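Local coordinates for autophagy protein 5 (Saccharomyces cerevisiae, PDB 2DYO) that takes part in autophagic vesicle formation and cytoplasm-to-vacuole transport, and is required for selective degradation of the nucleus and of mitochondria, at residues Ile7-Leu10 against Leu11-Glu15. Sequence-based numbering, arbitrary orientation.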
loop_
_atom_site.group_PDB
_atom_site.type_symbol
_atom_site.label_atom_id
_atom_site.label_comp_id
_atom_site.label_asym_id
_atom_site.label_seq_id
_atom_site.Cartn_x
_atom_site.Cartn_y
_atom_site.Cartn_z
ATOM N N ILE A 7 -7.777 -13.265 9.038
ATOM C CA ILE A 7 -6.697 -12.289 9.051
ATOM C C ILE A 7 -6.717 -11.501 7.742
ATOM O O ILE A 7 -6.665 -10.277 7.753
ATOM C CB ILE A 7 -5.322 -12.990 9.217
ATOM C CG1 ILE A 7 -5.207 -13.581 10.627
ATOM C CG2 ILE A 7 -4.186 -11.998 8.960
ATOM C CD1 ILE A 7 -3.959 -14.425 10.850
ATOM N N LYS A 8 -6.801 -12.208 6.616
ATOM C CA LYS A 8 -6.830 -11.548 5.312
ATOM C C LYS A 8 -8.047 -10.640 5.170
ATOM O O LYS A 8 -7.988 -9.624 4.482
ATOM C CB LYS A 8 -6.814 -12.581 4.179
ATOM C CG LYS A 8 -5.470 -13.279 4.013
ATOM C CD LYS A 8 -5.429 -14.155 2.779
ATOM C CE LYS A 8 -4.068 -14.817 2.624
ATOM N NZ LYS A 8 -3.984 -15.673 1.413
ATOM N N GLN A 9 -9.146 -11.001 5.829
ATOM C CA GLN A 9 -10.357 -10.191 5.776
ATOM C C GLN A 9 -10.106 -8.870 6.503
ATOM O O GLN A 9 -10.568 -7.814 6.077
ATOM C CB GLN A 9 -11.522 -10.937 6.428
ATOM C CG GLN A 9 -12.873 -10.222 6.351
ATOM C CD GLN A 9 -13.336 -9.975 4.924
ATOM O OE1 GLN A 9 -13.129 -8.896 4.367
ATOM N NE2 GLN A 9 -13.959 -10.981 4.324
ATOM N N LEU A 10 -9.369 -8.938 7.604
ATOM C CA LEU A 10 -9.041 -7.746 8.372
ATOM C C LEU A 10 -8.153 -6.814 7.550
ATOM O O LEU A 10 -8.299 -5.592 7.600
ATOM C CB LEU A 10 -8.317 -8.126 9.671
ATOM C CG LEU A 10 -9.164 -8.770 10.773
ATOM C CD1 LEU A 10 -8.271 -9.189 11.936
ATOM C CD2 LEU A 10 -10.222 -7.780 11.243
ATOM N N LEU A 11 -7.229 -7.396 6.794
ATOM C CA LEU A 11 -6.324 -6.608 5.963
ATOM C C LEU A 11 -7.101 -5.986 4.813
ATOM O O LEU A 11 -6.865 -4.837 4.434
ATOM C CB LEU A 11 -5.202 -7.500 5.424
ATOM C CG LEU A 11 -4.307 -8.120 6.509
ATOM C CD1 LEU A 11 -3.235 -8.999 5.870
ATOM C CD2 LEU A 11 -3.658 -6.999 7.329
ATOM N N TRP A 12 -8.041 -6.751 4.273
ATOM C CA TRP A 12 -8.863 -6.282 3.164
ATOM C C TRP A 12 -9.735 -5.129 3.634
ATOM O O TRP A 12 -9.945 -4.162 2.904
ATOM C CB TRP A 12 -9.736 -7.423 2.637
ATOM C CG TRP A 12 -10.387 -7.116 1.326
ATOM C CD1 TRP A 12 -11.710 -6.860 1.103
ATOM C CD2 TRP A 12 -9.742 -7.045 0.049
ATOM N NE1 TRP A 12 -11.930 -6.638 -0.239
ATOM C CE2 TRP A 12 -10.739 -6.744 -0.909
ATOM C CE3 TRP A 12 -8.416 -7.203 -0.381
ATOM C CZ2 TRP A 12 -10.453 -6.602 -2.274
ATOM C CZ3 TRP A 12 -8.129 -7.062 -1.739
ATOM C CH2 TRP A 12 -9.147 -6.763 -2.669
ATOM N N ASN A 13 -10.238 -5.232 4.861
ATOM C CA ASN A 13 -11.070 -4.176 5.427
ATOM C C ASN A 13 -10.213 -3.008 5.935
ATOM O O ASN A 13 -10.747 -1.977 6.357
ATOM C CB ASN A 13 -11.936 -4.737 6.563
ATOM C CG ASN A 13 -12.930 -5.785 6.081
ATOM O OD1 ASN A 13 -13.588 -6.446 6.884
ATOM N ND2 ASN A 13 -13.042 -5.942 4.772
ATOM N N GLY A 14 -8.889 -3.167 5.889
ATOM C CA GLY A 14 -8.000 -2.094 6.327
ATOM C C GLY A 14 -8.404 -0.828 5.599
ATOM O O GLY A 14 -8.717 -0.883 4.410
ATOM N N GLU A 15 -8.397 0.310 6.289
ATOM C CA GLU A 15 -8.837 1.561 5.675
ATOM C C GLU A 15 -8.353 2.786 6.450
ATOM O O GLU A 15 -8.302 2.774 7.681
ATOM C CB GLU A 15 -10.363 1.551 5.616
ATOM C CG GLU A 15 -11.003 2.529 4.660
ATOM C CD GLU A 15 -12.481 2.224 4.487
ATOM O OE1 GLU A 15 -13.315 3.016 4.970
ATOM O OE2 GLU A 15 -12.804 1.174 3.885
#
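Ile-7 and Leu-11 meet one helical turn apart in the C-terminal part of helix 4-12, where the main-chain turn on the buried flank is the tight part. The amide N of Leu-11 donates to O of Ile-7 at 3.1 Å, in the carbonyl plane, and its CG comes to 3.4 Å from Ile-7 O. The side chains only brush, Ile-7 CG2 and Leu-11 CD1 being 4.4 Å apart. Branched apolar chains suit this flank, where both also meet apolar side chains of another protein's chain, to a polar side chain of which Leu-10 O is bonded. Trp-12 N continues the helical pattern to Lys-8 O (2.9 Å), while its indole packs against Phe-185 and Phe-188 of helix 185-195 and bonds through NE1 to Arg-183 O.

The polar side is looser. Gln-9, bent at chi2 (60°), accepts a weak bond at OE1 from ND2 of Asn-13. The amide planes lie 31° apart. The backbone pair beneath, Asn-13 N to Gln-9 O, is firmer at 2.9 Å. Gly-14, where a side chain would run into Leu-11 O, turns the chain into strand 15-22 of the ubiquitin-like UblA domain's mixed sheet. The chemistry implies that main-chain bonds and buried apolar groups hold this turn, the exposed Asn-13 amide probably adding little through its weak bond.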